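Local coordinates for protein soluble lytic transglycosylase B3 (Pseudomonas aeruginosa, PDB 5ANZ) that probably cleaves the glycan strands of peptidoglycan as a lytic transglycosylase in bacterial cell-wall turnover, and carries a bound calcium ion, at residues A128-D133 with S237-L242; S245-G250 with F320-K325. All coordinates share one frame; numbering follows the deposited sequence.

Interaction 1: residues A128-D133 with S237-L242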
loop_
_atom_site.group_PDB
_atom_site.type_symbol
_atom_site.label_atom_id
_atom_site.label_comp_id
_atom_site.label_asym_id
_atom_site.label_seq_id
_atom_site.Cartn_x
_atom_site.Cartn_y
_atom_site.Cartn_z
ATOM N N ALA A 128 6.324 19.562 11.928
ATOM C CA ALA A 128 6.439 19.970 13.322
ATOM C C ALA A 128 5.173 19.719 14.145
ATOM O O ALA A 128 5.263 19.369 15.323
ATOM C CB ALA A 128 6.833 21.446 13.403
ATOM N N ARG A 129 3.997 19.891 13.546
ATOM C CA ARG A 129 2.755 19.690 14.293
ATOM C C ARG A 129 2.419 18.209 14.530
ATOM O O ARG A 129 1.872 17.852 15.576
ATOM C CB ARG A 129 1.576 20.368 13.589
ATOM C CG ARG A 129 0.237 19.893 14.117
ATOM C CD ARG A 129 -0.856 20.932 13.987
ATOM N NE ARG A 129 -1.995 20.601 14.844
ATOM C CZ ARG A 129 -3.153 21.254 14.842
ATOM N NH1 ARG A 129 -3.339 22.280 14.021
ATOM N NH2 ARG A 129 -4.129 20.877 15.657
ATOM N N TYR A 130 2.744 17.355 13.569
ATOM C CA TYR A 130 2.368 15.945 13.649
ATOM C C TYR A 130 3.556 15.050 13.980
ATOM O O TYR A 130 3.380 13.862 14.212
ATOM C CB TYR A 130 1.716 15.484 12.338
ATOM C CG TYR A 130 0.409 16.194 12.085
ATOM C CD1 TYR A 130 -0.757 15.771 12.709
ATOM C CD2 TYR A 130 0.346 17.314 11.261
ATOM C CE1 TYR A 130 -1.948 16.430 12.512
ATOM C CE2 TYR A 130 -0.848 17.984 11.056
ATOM C CZ TYR A 130 -1.992 17.532 11.682
ATOM O OH TYR A 130 -3.190 18.186 11.510
ATOM N N ALA A 131 4.753 15.627 14.032
ATOM C CA ALA A 131 5.963 14.834 14.238
ATOM C C ALA A 131 6.039 13.719 13.187
ATOM O O ALA A 131 6.197 12.525 13.515
ATOM C CB ALA A 131 6.008 14.253 15.634
ATOM N N VAL A 132 5.946 14.126 11.925
ATOM C CA VAL A 132 6.109 13.204 10.807
ATOM C C VAL A 132 7.047 13.849 9.795
ATOM O O VAL A 132 6.875 15.013 9.449
ATOM C CB VAL A 132 4.775 12.862 10.121
ATOM C CG1 VAL A 132 5.012 11.956 8.929
ATOM C CG2 VAL A 132 3.831 12.176 11.125
ATOM N N ASP A 133 8.027 13.083 9.332
ATOM C CA ASP A 133 9.034 13.594 8.410
ATOM C C ASP A 133 8.427 14.021 7.084
ATOM O O ASP A 133 7.652 13.277 6.482
ATOM C CB ASP A 133 10.116 12.538 8.179
ATOM C CG ASP A 133 10.852 12.197 9.463
ATOM O OD1 ASP A 133 11.813 12.910 9.801
ATOM O OD2 ASP A 133 10.445 11.253 10.163
ATOM N N SER A 237 -3.343 15.885 6.190
ATOM C CA SER A 237 -4.123 14.663 6.319
ATOM C C SER A 237 -3.225 13.438 6.228
ATOM O O SER A 237 -3.362 12.495 7.008
ATOM C CB SER A 237 -5.224 14.592 5.245
ATOM O OG SER A 237 -6.139 15.663 5.393
ATOM N N THR A 238 -2.298 13.456 5.278
ATOM C CA THR A 238 -1.369 12.350 5.107
ATOM C C THR A 238 -0.546 12.156 6.370
ATOM O O THR A 238 -0.362 11.028 6.836
ATOM C CB THR A 238 -0.450 12.604 3.918
ATOM O OG1 THR A 238 -1.254 12.748 2.741
ATOM C CG2 THR A 238 0.550 11.439 3.728
ATOM N N ALA A 239 -0.055 13.263 6.918
ATOM C CA ALA A 239 0.779 13.214 8.114
ATOM C C ALA A 239 -0.015 12.704 9.307
ATOM O O ALA A 239 0.475 11.913 10.105
ATOM C CB ALA A 239 1.357 14.600 8.418
ATOM N N ASN A 240 -1.245 13.183 9.436
ATOM C CA ASN A 240 -2.106 12.751 10.531
ATOM C C ASN A 240 -2.322 11.223 10.502
ATOM O O ASN A 240 -2.300 10.542 11.538
ATOM C CB ASN A 240 -3.446 13.493 10.442
ATOM C CG ASN A 240 -4.300 13.275 11.655
ATOM O OD1 ASN A 240 -3.831 13.395 12.775
ATOM N ND2 ASN A 240 -5.563 12.945 11.443
ATOM N N TYR A 241 -2.523 10.681 9.310
ATOM C CA TYR A 241 -2.740 9.243 9.142
ATOM C C TYR A 241 -1.445 8.467 9.441
ATOM O O TYR A 241 -1.471 7.437 10.127
ATOM C CB TYR A 241 -3.256 8.940 7.723
ATOM C CG TYR A 241 -3.668 7.494 7.488
ATOM C CD1 TYR A 241 -2.736 6.528 7.138
ATOM C CD2 TYR A 241 -4.993 7.105 7.610
ATOM C CE1 TYR A 241 -3.117 5.214 6.919
ATOM C CE2 TYR A 241 -5.378 5.795 7.398
ATOM C CZ TYR A 241 -4.441 4.858 7.048
ATOM O OH TYR A 241 -4.833 3.556 6.827
ATOM N N LEU A 242 -0.307 8.966 8.959
ATOM C CA LEU A 242 0.959 8.305 9.297
ATOM C C LEU A 242 1.228 8.324 10.798
ATOM O O LEU A 242 1.744 7.348 11.362
ATOM C CB LEU A 242 2.133 8.960 8.558
ATOM C CG LEU A 242 2.209 8.613 7.071
ATOM C CD1 LEU A 242 3.283 9.500 6.405
ATOM C CD2 LEU A 242 2.518 7.109 6.831
#
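Tyr130 and Val132 pack on Ala239, Asn240 and Leu242, joining the end of helix 120-130 to helix 231-244 in the lysozyme-like SLT domain. Ala131 leaves the helical conformation with positive phi, and the chain turns there. Both Tyr130 and Val132 point their CB atoms at helix 231-244. The buried part, formed by Val132, Ala239 and Leu242, is mostly apolar. The exception is the Val132 CG2 methyl, which sits 3.5 Å from the Ala239 carbonyl O. A chi1 of 177° sets Val132 CG1 anti to the backbone N, where it lies 3.9 Å from Leu242 CD1. The Val132 and Leu242 side chains cross at about a right angle. Val137 of helix 134-145 also packs on Val132 and Ala239. Ala239 CB touches Tyr130 as well, 4.0 Å from Tyr130 CB, and meets the ring obliquely. The side of Tyr130 and Asn240 is more polar and partly exposed. There Asn240 N lies over one ring face of Tyr130, offset toward the rim, and Arg129 CG lies over the opposite face, also toward the rim. The amide plane of Asn240 is turned 59° from the ring. Its ND2 is held by the carbonyl O of Tyr215, which helps fix the amide. No hydrogen bond joins the two segments; van der Waals contacts hold them. On this polar side the closest approach is Tyr130 CE1 to Asn240 OD1, 3.6 Å.

Interaction 2: residues S245-G250 with F320-K325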
loop_
_atom_site.group_PDB
_atom_site.type_symbol
_atom_site.label_atom_id
_atom_site.label_comp_id
_atom_site.label_asym_id
_atom_site.label_seq_id
_atom_site.Cartn_x
_atom_site.Cartn_y
_atom_site.Cartn_z
ATOM N N SER A 245 -0.796 5.905 12.557
ATOM C CA SER A 245 -0.302 4.577 12.192
ATOM C C SER A 245 1.020 4.236 12.863
ATOM O O SER A 245 1.555 3.144 12.639
ATOM C CB SER A 245 -0.135 4.467 10.666
ATOM O OG SER A 245 -1.385 4.607 9.988
ATOM N N GLY A 246 1.549 5.165 13.666
ATOM C CA GLY A 246 2.687 4.882 14.533
ATOM C C GLY A 246 4.021 5.516 14.154
ATOM O O GLY A 246 5.056 5.193 14.748
ATOM N N TRP A 247 4.016 6.432 13.190
ATOM C CA TRP A 247 5.260 7.091 12.785
ATOM C C TRP A 247 6.056 7.685 13.925
ATOM O O TRP A 247 5.526 8.437 14.761
ATOM C CB TRP A 247 4.971 8.227 11.782
ATOM C CG TRP A 247 6.211 8.620 11.026
ATOM C CD1 TRP A 247 7.086 9.637 11.324
ATOM C CD2 TRP A 247 6.724 7.977 9.864
ATOM N NE1 TRP A 247 8.112 9.661 10.397
ATOM C CE2 TRP A 247 7.909 8.648 9.492
ATOM C CE3 TRP A 247 6.301 6.886 9.095
ATOM C CZ2 TRP A 247 8.670 8.266 8.392
ATOM C CZ3 TRP A 247 7.048 6.516 7.996
ATOM C CH2 TRP A 247 8.226 7.201 7.657
ATOM N N ILE A 248 7.346 7.359 13.954
ATOM C CA ILE A 248 8.277 7.995 14.868
ATOM C C ILE A 248 9.192 8.904 14.069
ATOM O O ILE A 248 9.987 8.426 13.263
ATOM C CB ILE A 248 9.106 6.974 15.624
ATOM C CG1 ILE A 248 8.192 6.038 16.419
ATOM C CG2 ILE A 248 10.102 7.685 16.524
ATOM C CD1 ILE A 248 8.841 4.702 16.759
ATOM N N ALA A 249 9.075 10.205 14.292
ATOM C CA ALA A 249 9.853 11.189 13.543
ATOM C C ALA A 249 11.353 10.918 13.613
ATOM O O ALA A 249 11.922 10.738 14.704
ATOM C CB ALA A 249 9.556 12.592 14.055
ATOM N N GLY A 250 11.991 10.919 12.448
ATOM C CA GLY A 250 13.432 10.827 12.378
ATOM C C GLY A 250 13.952 9.406 12.406
ATOM O O GLY A 250 15.139 9.196 12.197
ATOM N N PHE A 320 8.220 1.363 8.801
ATOM C CA PHE A 320 7.785 0.530 7.674
ATOM C C PHE A 320 6.385 -0.026 7.944
ATOM O O PHE A 320 5.529 -0.045 7.061
ATOM C CB PHE A 320 8.785 -0.612 7.434
ATOM C CG PHE A 320 8.569 -1.360 6.147
ATOM C CD1 PHE A 320 9.129 -0.890 4.969
ATOM C CD2 PHE A 320 7.862 -2.551 6.126
ATOM C CE1 PHE A 320 8.969 -1.582 3.777
ATOM C CE2 PHE A 320 7.697 -3.256 4.936
ATOM C CZ PHE A 320 8.257 -2.758 3.759
ATOM N N ARG A 321 6.151 -0.490 9.173
ATOM C CA ARG A 321 4.831 -0.972 9.541
ATOM C C ARG A 321 3.778 0.122 9.429
ATOM O O ARG A 321 2.628 -0.152 9.083
ATOM C CB ARG A 321 4.854 -1.553 10.963
ATOM C CG ARG A 321 5.830 -2.713 11.128
ATOM C CD ARG A 321 5.851 -3.223 12.569
ATOM N NE ARG A 321 4.571 -3.814 12.962
ATOM C CZ ARG A 321 4.224 -4.119 14.212
ATOM N NH1 ARG A 321 5.057 -3.887 15.221
ATOM N NH2 ARG A 321 3.035 -4.657 14.454
ATOM N N ALA A 322 4.158 1.359 9.739
ATOM C CA ALA A 322 3.225 2.484 9.607
ATOM C C ALA A 322 2.813 2.693 8.147
ATOM O O ALA A 322 1.648 2.948 7.838
ATOM C CB ALA A 322 3.854 3.768 10.168
ATOM N N ILE A 323 3.779 2.605 7.252
ATOM C CA ILE A 323 3.489 2.770 5.841
ATOM C C ILE A 323 2.561 1.657 5.359
ATOM O O ILE A 323 1.683 1.880 4.538
ATOM C CB ILE A 323 4.780 2.777 5.020
ATOM C CG1 ILE A 323 5.656 3.959 5.453
ATOM C CG2 ILE A 323 4.445 2.805 3.523
ATOM C CD1 ILE A 323 7.114 3.824 5.009
ATOM N N LEU A 324 2.722 0.455 5.903
ATOM C CA LEU A 324 1.869 -0.663 5.488
ATOM C C LEU A 324 0.400 -0.432 5.816
ATOM O O LEU A 324 -0.495 -1.030 5.201
ATOM C CB LEU A 324 2.356 -1.956 6.141
ATOM C CG LEU A 324 3.640 -2.550 5.581
ATOM C CD1 LEU A 324 4.070 -3.719 6.462
ATOM C CD2 LEU A 324 3.420 -3.024 4.170
ATOM N N LYS A 325 0.134 0.436 6.786
ATOM C CA LYS A 325 -1.250 0.719 7.140
ATOM C C LYS A 325 -1.882 1.608 6.063
ATOM O O LYS A 325 -3.104 1.715 5.963
ATOM C CB LYS A 325 -1.331 1.374 8.523
ATOM C CG LYS A 325 -0.826 0.486 9.648
ATOM C CD LYS A 325 -1.080 1.122 11.001
ATOM C CE LYS A 325 -0.805 0.156 12.147
ATOM N NZ LYS A 325 0.643 0.053 12.472
HETATM O O HOH W 1 -0.026 5.025 7.325
#
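Lys325 keeps CG anti to its carbonyl carbon and bends at chi4 (80°), which brings NZ to the carbonyl O of Ser245. The site joins a Schellman motif, closing helix 231-244 at Gly246, to helix 318-324 in the SLT domain. The Lys325 NZ to Ser245 O bond is 3.2 Å long. NZ approaches at a C=O...N angle of 137°, tilted 29° from the carbonyl plane. The lysine chain runs closely past the serine: Lys325 CD is 3.5 Å from Ser245 CB, a tight carbon pair. Ser245 O also lies 3.4 Å from Ala322 CB. Trp247 fills the deeper side. Its six-membered ring presents an edge to Ala322 CB and Ile323 CG1, with Trp247 CZ3 3.9 Å from Ile323 CG1. The indole NE1 bonds to Asp133 OD2, which helps fix the ring's orientation. Ser245 OG also bonds to Tyr241 O. One water bridges the segments, donating to Ser245 OG at 3.0 Å and to the carbonyl O of Ala322 at 2.7 Å.

The two contacts lie about 10 Å apart, centre to centre, within the SLT domain. They come in series along the chain: 128-133 with 237-242 closes before 245-250 with 320-325 opens. Helix 231-244 connects them, giving a face to interaction 1 and leading at its C-terminal end into the loop of interaction 2. Further hydrogen bonds tie them directly, among them the probable ones from Tyr241 OH to Lys325 O and from Gly250 N to Asp133 OD2. Helices 120-130, 231-244 and 318-324 are thus linked in one continuous packed region. Tyr326, which binds N-acetylglucosamine in another structure of this protein, follows Lys325 and lies near Leu242 and Ile323, so both contacts probably border the sugar site.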